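Local coordinates for dihydrodipicolinate reductase N-terminus domain-containing protein (Mycobacterium smegmatis, PDB 6IAQ) that probably catalyses NADP-dependent reductive amination of ketones to amines, as a native amine dehydrogenase with a Rossmann-type cofactor domain, at residues 19-24 with 305-310; 11-16 with 35-40. All coordinates share one frame; numbering follows the deposited sequence.

Interaction 1 (19-24 with 305-310). With NAP (NADP nicotinamide-adenine-dinucleotide phosphate), chain F.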
loop_
_atom_site.group_PDB
_atom_site.type_symbol
_atom_site.label_atom_id
_atom_site.label_comp_id
_atom_site.label_asym_id
_atom_site.label_seq_id
_atom_site.Cartn_x
_atom_site.Cartn_y
_atom_site.Cartn_z
ATOM N N ASN A 19 -12.071 9.623 20.007
ATOM C CA ASN A 19 -10.963 10.178 20.844
ATOM C C ASN A 19 -10.822 9.390 22.139
ATOM O O ASN A 19 -9.702 9.378 22.677
ATOM C CB ASN A 19 -11.020 11.686 21.041
ATOM C CG ASN A 19 -10.134 12.407 20.050
ATOM O OD1 ASN A 19 -9.380 11.755 19.318
ATOM N ND2 ASN A 19 -10.212 13.732 20.003
ATOM N N SER A 20 -11.860 8.691 22.600
ATOM C CA SER A 20 -11.720 7.805 23.774
ATOM C C SER A 20 -10.714 6.701 23.437
ATOM O O SER A 20 -9.840 6.427 24.260
ATOM C CB SER A 20 -13.043 7.257 24.240
ATOM O OG SER A 20 -13.887 8.337 24.658
ATOM N N ILE A 21 -10.808 6.115 22.244
ATOM C CA ILE A 21 -9.880 5.029 21.803
ATOM C C ILE A 21 -8.502 5.660 21.578
ATOM O O ILE A 21 -7.481 5.084 22.017
ATOM C CB ILE A 21 -10.413 4.329 20.535
ATOM C CG1 ILE A 21 -11.792 3.714 20.773
ATOM C CG2 ILE A 21 -9.419 3.287 20.050
ATOM C CD1 ILE A 21 -12.516 3.259 19.515
ATOM N N VAL A 22 -8.469 6.777 20.883
ATOM C CA VAL A 22 -7.218 7.477 20.511
ATOM C C VAL A 22 -6.417 7.811 21.778
ATOM O O VAL A 22 -5.187 7.595 21.775
ATOM C CB VAL A 22 -7.528 8.720 19.683
ATOM C CG1 VAL A 22 -6.322 9.639 19.596
ATOM C CG2 VAL A 22 -8.043 8.338 18.296
ATOM N N ALA A 23 -7.089 8.311 22.818
ATOM C CA ALA A 23 -6.434 8.753 24.067
ATOM C C ALA A 23 -5.602 7.600 24.631
ATOM O O ALA A 23 -4.412 7.815 24.924
ATOM C CB ALA A 23 -7.466 9.276 25.040
ATOM N N GLY A 24 -6.174 6.402 24.721
ATOM C CA GLY A 24 -5.513 5.200 25.249
ATOM C C GLY A 24 -4.308 4.820 24.397
ATOM O O GLY A 24 -3.266 4.424 24.981
ATOM N N THR A 305 -8.742 1.046 12.979
ATOM C CA THR A 305 -7.740 1.637 12.051
ATOM C C THR A 305 -8.085 3.110 11.782
ATOM O O THR A 305 -7.198 3.857 11.311
ATOM C CB THR A 305 -7.563 0.828 10.762
ATOM O OG1 THR A 305 -8.795 0.807 10.031
ATOM C CG2 THR A 305 -7.079 -0.588 11.020
ATOM N N THR A 306 -9.297 3.570 12.070
ATOM C CA THR A 306 -9.560 5.027 12.112
ATOM C C THR A 306 -8.574 5.655 13.109
ATOM O O THR A 306 -7.880 6.652 12.790
ATOM C CB THR A 306 -10.999 5.329 12.528
ATOM O OG1 THR A 306 -11.891 4.940 11.496
ATOM C CG2 THR A 306 -11.212 6.786 12.861
ATOM N N CYS A 307 -8.476 5.053 14.280
ATOM C CA CYS A 307 -7.765 5.621 15.465
ATOM C C CYS A 307 -6.256 5.382 15.316
ATOM O O CYS A 307 -5.493 6.335 15.522
ATOM C CB CYS A 307 -8.354 5.012 16.727
ATOM S SG CYS A 307 -10.098 5.472 16.896
ATOM N N THR A 308 -5.838 4.173 14.915
ATOM C CA THR A 308 -4.397 3.836 14.726
ATOM C C THR A 308 -3.809 4.729 13.645
ATOM O O THR A 308 -2.675 5.168 13.815
ATOM C CB THR A 308 -4.139 2.379 14.334
ATOM O OG1 THR A 308 -4.784 2.123 13.074
ATOM C CG2 THR A 308 -4.576 1.446 15.434
ATOM N N GLN A 309 -4.552 5.024 12.581
ATOM C CA GLN A 309 -3.971 5.831 11.487
ATOM C C GLN A 309 -3.755 7.268 11.956
ATOM O O GLN A 309 -2.663 7.803 11.689
ATOM C CB GLN A 309 -4.796 5.680 10.224
ATOM C CG GLN A 309 -4.594 4.302 9.598
ATOM C CD GLN A 309 -5.399 4.170 8.341
ATOM O OE1 GLN A 309 -4.951 4.536 7.265
ATOM N NE2 GLN A 309 -6.605 3.666 8.483
ATOM N N MET A 310 -4.726 7.878 12.641
ATOM C CA MET A 310 -4.546 9.260 13.158
ATOM C C MET A 310 -3.360 9.268 14.125
ATOM O O MET A 310 -2.550 10.173 14.044
ATOM C CB MET A 310 -5.801 9.807 13.862
ATOM C CG MET A 310 -5.583 11.225 14.363
ATOM S SD MET A 310 -7.132 12.179 14.593
ATOM C CE MET A 310 -7.791 11.169 15.911
HETATM P PA NAP F . -18.920 11.382 18.798
HETATM O O1A NAP F . -18.790 10.243 19.695
HETATM O O2A NAP F . -20.263 12.127 18.537
HETATM O O5B NAP F . -17.810 12.473 19.294
HETATM C C5B NAP F . -17.819 13.842 18.866
HETATM C C4B NAP F . -17.211 14.686 19.979
HETATM O O4B NAP F . -17.117 16.056 19.598
HETATM C C3B NAP F . -17.996 14.665 21.318
HETATM O O3B NAP F . -16.997 14.345 22.316
HETATM C C2B NAP F . -18.497 16.088 21.552
HETATM O O2B NAP F . -18.404 16.524 22.926
HETATM C C1B NAP F . -17.431 16.827 20.803
HETATM N N9A NAP F . -17.743 18.176 20.336
HETATM C C8A NAP F . -18.723 18.593 19.509
HETATM N N7A NAP F . -18.562 19.903 19.290
HETATM C C5A NAP F . -17.424 20.287 19.918
HETATM C C6A NAP F . -16.627 21.528 20.089
HETATM N N6A NAP F . -17.008 22.668 19.529
HETATM N N1A NAP F . -15.522 21.479 20.832
HETATM C C2A NAP F . -15.069 20.354 21.421
HETATM N N3A NAP F . -15.722 19.174 21.321
HETATM C C4A NAP F . -16.889 19.145 20.615
HETATM O O3 NAP F . -18.396 11.020 17.281
HETATM P PN NAP F . -17.086 10.069 16.922
HETATM O O1N NAP F . -17.471 8.671 16.549
HETATM O O2N NAP F . -16.015 10.239 17.941
HETATM O O5D NAP F . -16.788 10.903 15.591
HETATM C C5D NAP F . -16.287 12.244 15.534
HETATM C C4D NAP F . -16.057 12.760 14.141
HETATM O O4D NAP F . -14.986 11.959 13.542
HETATM C C3D NAP F . -17.301 12.664 13.304
HETATM O O3D NAP F . -17.500 13.806 12.490
HETATM C C2D NAP F . -17.027 11.431 12.432
HETATM O O2D NAP F . -17.794 11.512 11.223
HETATM C C1D NAP F . -15.480 11.505 12.284
HETATM N N1N NAP F . -14.894 10.187 11.980
HETATM C C2N NAP F . -14.072 10.105 10.951
HETATM C C3N NAP F . -13.548 8.871 10.594
HETATM C C7N NAP F . -12.563 8.738 9.454
HETATM O O7N NAP F . -12.284 7.588 9.117
HETATM N N7N NAP F . -12.001 9.815 8.878
HETATM C C4N NAP F . -13.891 7.746 11.344
HETATM C C5N NAP F . -14.755 7.858 12.428
HETATM C C6N NAP F . -15.232 9.113 12.715
HETATM P P2B NAP F . -19.232 15.830 24.103
HETATM O O1X NAP F . -18.692 14.445 24.309
HETATM O O2X NAP F . -18.832 16.608 25.355
HETATM O O3X NAP F . -20.647 16.015 23.545
#
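Thr305 O is gripped twice, by Gln309 N and Gln309 NE2. The backbone N closes the ordinary helical turn, and Gln309 NE2 donates to Thr305 O at 2.9 Å from above the carbonyl plane, off the lone pairs, the side chain running back one turn to reach it. NE2 also meets Tyr140 O, and Gln309 OE1 is held by Thr143 OG1, so both ends of this buried amide are used. Across the contact itself no hydrogen bond forms; the helical segments 19-24 and 305-310 cross at -48°, their axes 9.2 Å apart at closest approach, and meet through small or flexible apolar groups. Cys307 sits at the centre, opposite Val22. Cys307 SG, anti to the carbonyl carbon (chi1 -63°), lies 3.8 Å from Ile21 CB, while Cys307 CB meets Val22 CG2 at 3.7 Å. A short, polarisable thiol suits so close a backbone approach, with Val22 CA and Cys307 CA 5.4 Å apart. Met310 bends at chi3, bringing CE across Val22 CG2, also at 3.7 Å. Met310 CE stands 3.8 Å from Asn19 OD1, a buried oxygen with no polar partner, whereas Asn19 ND2 is bound by Gly14 O and Val79 O. One turn back from Met310, Thr306 faces the cofactor: Thr306 CG2, anti to the backbone N, comes within 3.2 Å of NAP C4N, the carbon that takes up or gives the hydride in nicotinamide chemistry. Such helix-on-helix packing joins the first helix of a Rossmann fold to helix 302-312, of the C-terminal family region, beside the nicotinamide site of an NADP-dependent dehydrogenase.

Interaction 2 (11-16 with 35-40). With NAP (NADP nicotinamide-adenine-dinucleotide phosphate), chain F.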
loop_
_atom_site.group_PDB
_atom_site.type_symbol
_atom_site.label_atom_id
_atom_site.label_comp_id
_atom_site.label_asym_id
_atom_site.label_seq_id
_atom_site.Cartn_x
_atom_site.Cartn_y
_atom_site.Cartn_z
ATOM N N VAL A 11 -3.044 17.727 22.929
ATOM C CA VAL A 11 -4.412 18.065 23.412
ATOM C C VAL A 11 -5.413 17.181 22.652
ATOM O O VAL A 11 -5.353 17.143 21.404
ATOM C CB VAL A 11 -4.710 19.565 23.250
ATOM C CG1 VAL A 11 -6.213 19.878 23.310
ATOM C CG2 VAL A 11 -3.979 20.366 24.329
ATOM N N VAL A 12 -6.266 16.454 23.375
ATOM C CA VAL A 12 -7.321 15.620 22.723
ATOM C C VAL A 12 -8.559 16.516 22.598
ATOM O O VAL A 12 -9.099 16.992 23.625
ATOM C CB VAL A 12 -7.535 14.221 23.348
ATOM C CG1 VAL A 12 -6.471 13.836 24.373
ATOM C CG2 VAL A 12 -8.913 13.986 23.901
ATOM N N TYR A 13 -8.858 16.887 21.358
ATOM C CA TYR A 13 -9.894 17.848 20.957
ATOM C C TYR A 13 -11.149 17.050 20.578
ATOM O O TYR A 13 -11.200 16.456 19.457
ATOM C CB TYR A 13 -9.326 18.714 19.837
ATOM C CG TYR A 13 -9.943 20.074 19.654
ATOM C CD1 TYR A 13 -11.275 20.317 19.955
ATOM C CD2 TYR A 13 -9.197 21.111 19.135
ATOM C CE1 TYR A 13 -11.848 21.551 19.716
ATOM C CE2 TYR A 13 -9.750 22.360 18.922
ATOM C CZ TYR A 13 -11.078 22.585 19.231
ATOM O OH TYR A 13 -11.638 23.806 19.009
ATOM N N GLY A 14 -12.135 17.050 21.487
ATOM C CA GLY A 14 -13.296 16.152 21.470
ATOM C C GLY A 14 -12.947 14.895 22.236
ATOM O O GLY A 14 -11.781 14.458 22.189
ATOM N N VAL A 15 -13.901 14.354 22.975
ATOM C CA VAL A 15 -13.700 13.183 23.862
ATOM C C VAL A 15 -14.864 12.222 23.631
ATOM O O VAL A 15 -15.501 11.809 24.613
ATOM C CB VAL A 15 -13.562 13.594 25.334
ATOM C CG1 VAL A 15 -13.002 12.436 26.133
ATOM C CG2 VAL A 15 -12.666 14.803 25.490
ATOM N N GLY A 16 -15.103 11.870 22.366
ATOM C CA GLY A 16 -16.254 11.034 22.000
ATOM C C GLY A 16 -15.826 9.619 21.746
ATOM O O GLY A 16 -14.794 9.181 22.319
ATOM N N GLY A 35 -3.941 18.317 27.743
ATOM C CA GLY A 35 -5.236 19.027 27.692
ATOM C C GLY A 35 -6.303 18.228 26.968
ATOM O O GLY A 35 -5.950 17.265 26.254
ATOM N N ALA A 36 -7.573 18.596 27.168
ATOM C CA ALA A 36 -8.735 17.858 26.622
ATOM C C ALA A 36 -9.931 18.817 26.545
ATOM O O ALA A 36 -10.184 19.557 27.526
ATOM C CB ALA A 36 -9.008 16.633 27.457
ATOM N N ILE A 37 -10.573 18.867 25.382
ATOM C CA ILE A 37 -11.674 19.806 25.060
ATOM C C ILE A 37 -12.941 18.991 24.772
ATOM O O ILE A 37 -12.879 18.007 23.979
ATOM C CB ILE A 37 -11.287 20.728 23.906
ATOM C CG1 ILE A 37 -9.917 21.368 24.155
ATOM C CG2 ILE A 37 -12.378 21.759 23.627
ATOM C CD1 ILE A 37 -9.293 21.956 22.924
ATOM N N ALA A 38 -14.040 19.360 25.432
ATOM C CA ALA A 38 -15.371 18.746 25.250
ATOM C C ALA A 38 -16.411 19.866 25.158
ATOM O O ALA A 38 -16.032 21.073 25.164
ATOM C CB ALA A 38 -15.668 17.778 26.375
ATOM N N ARG A 39 -17.676 19.482 25.006
ATOM C CA ARG A 39 -18.805 20.421 24.805
ATOM C C ARG A 39 -19.863 20.152 25.891
ATOM O O ARG A 39 -20.426 21.118 26.379
ATOM C CB ARG A 39 -19.313 20.287 23.365
ATOM C CG ARG A 39 -20.572 21.073 23.051
ATOM C CD ARG A 39 -20.932 21.032 21.598
ATOM N NE ARG A 39 -22.111 21.858 21.401
ATOM C CZ ARG A 39 -23.364 21.470 21.626
ATOM N NH1 ARG A 39 -23.625 20.251 22.076
ATOM N NH2 ARG A 39 -24.360 22.306 21.390
ATOM N N SER A 40 -20.121 18.890 26.265
ATOM C CA SER A 40 -21.173 18.485 27.242
ATOM C C SER A 40 -20.804 18.944 28.658
ATOM O O SER A 40 -19.720 18.626 29.156
ATOM C CB SER A 40 -21.440 16.997 27.180
ATOM O OG SER A 40 -22.133 16.684 25.982
HETATM P PA NAP F . -18.920 11.382 18.798
HETATM O O1A NAP F . -18.790 10.243 19.695
HETATM O O2A NAP F . -20.263 12.127 18.537
HETATM O O5B NAP F . -17.810 12.473 19.294
HETATM C C5B NAP F . -17.819 13.842 18.866
HETATM C C4B NAP F . -17.211 14.686 19.979
HETATM O O4B NAP F . -17.117 16.056 19.598
HETATM C C3B NAP F . -17.996 14.665 21.318
HETATM O O3B NAP F . -16.997 14.345 22.316
HETATM C C2B NAP F . -18.497 16.088 21.552
HETATM O O2B NAP F . -18.404 16.524 22.926
HETATM C C1B NAP F . -17.431 16.827 20.803
HETATM N N9A NAP F . -17.743 18.176 20.336
HETATM C C8A NAP F . -18.723 18.593 19.509
HETATM N N7A NAP F . -18.562 19.903 19.290
HETATM C C5A NAP F . -17.424 20.287 19.918
HETATM C C6A NAP F . -16.627 21.528 20.089
HETATM N N6A NAP F . -17.008 22.668 19.529
HETATM N N1A NAP F . -15.522 21.479 20.832
HETATM C C2A NAP F . -15.069 20.354 21.421
HETATM N N3A NAP F . -15.722 19.174 21.321
HETATM C C4A NAP F . -16.889 19.145 20.615
HETATM O O3 NAP F . -18.396 11.020 17.281
HETATM P PN NAP F . -17.086 10.069 16.922
HETATM O O1N NAP F . -17.471 8.671 16.549
HETATM O O2N NAP F . -16.015 10.239 17.941
HETATM O O5D NAP F . -16.788 10.903 15.591
HETATM C C5D NAP F . -16.287 12.244 15.534
HETATM C C4D NAP F . -16.057 12.760 14.141
HETATM O O4D NAP F . -14.986 11.959 13.542
HETATM C C3D NAP F . -17.301 12.664 13.304
HETATM O O3D NAP F . -17.500 13.806 12.490
HETATM C C2D NAP F . -17.027 11.431 12.432
HETATM O O2D NAP F . -17.794 11.512 11.223
HETATM C C1D NAP F . -15.480 11.505 12.284
HETATM N N1N NAP F . -14.894 10.187 11.980
HETATM C C2N NAP F . -14.072 10.105 10.951
HETATM C C3N NAP F . -13.548 8.871 10.594
HETATM C C7N NAP F . -12.563 8.738 9.454
HETATM O O7N NAP F . -12.284 7.588 9.117
HETATM N N7N NAP F . -12.001 9.815 8.878
HETATM C C4N NAP F . -13.891 7.746 11.344
HETATM C C5N NAP F . -14.755 7.858 12.428
HETATM C C6N NAP F . -15.232 9.113 12.715
HETATM P P2B NAP F . -19.232 15.830 24.103
HETATM O O1X NAP F . -18.692 14.445 24.309
HETATM O O2X NAP F . -18.832 16.608 25.355
HETATM O O3X NAP F . -20.647 16.015 23.545
#
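Two backbone hydrogen bonds join strands 9-13 and 32-37 in parallel at the start of the Rossmann beta-alpha-beta unit. Val12 uses both its N and its O toward the neighbouring strand, donating to Gly35 O and accepting from Ile37 N, each at 3.0 Å; the latter bond runs nearly along the C=O axis. A third, from Gly14 N to Ile37 O at 2.8 Å, extends the pairing into the glycine-rich turn, where a positive phi of 89° suits glycine. Apolar contacts cover the face bearing Val11, Tyr13 and Ile37. Ile37 CD1 sits over the centre of the Tyr13 ring in a CH-pi contact, 3.8 Å from its centroid, and also touches Val11 CG1. A branched, flexible isoleucine thus serves both neighbours, while Gly35 lacks a CB that would clash with Val11 CG2. On the other face, the small Ala36 lies beside Val12. Adenine meets the Tyr13 ring edge at NAP N1A, and Arg39 lays CB and CD against it, CD near NAP N7A. Polar contacts with NADP come last. Val15 N donates to ribose NAP O3B at 3.2 Å. At Gly16 a side chain would strike NAP O5B. Arg39 N and Ser40 N both donate to phosphate oxygen NAP O2X, and Ser40 OG bonds NAP O3X at 2.9 Å. N-H and hydroxyl donors thus grip the 2'-phosphate, and Lys43 NZ is also hydrogen-bonded to NADP, chemistry consistent with a preference for NADP over NAD.

Interactions 1 and 2 have centres 13 Å apart. Interaction 2 lies within the opening beta-alpha-beta unit of the Rossmann domain, and interaction 1 uses that unit's helix 17-28. Along the chain their segments alternate: 11-16, 19-24, 35-40, then 305-310 far downstream. Strand 9-13 leads directly into helix 17-28, which in turn leads to strand 32-37, the outermost strand at one end of the parallel sheet. Asn19 is where the two contacts meet. Both touch the same NADP at different points, interaction 2 at the adenosine phosphate half and interaction 1 at the nicotinamide, and helix 17-28 connects the cofactor-binding strands to helix 302-312 of the C-terminal family region.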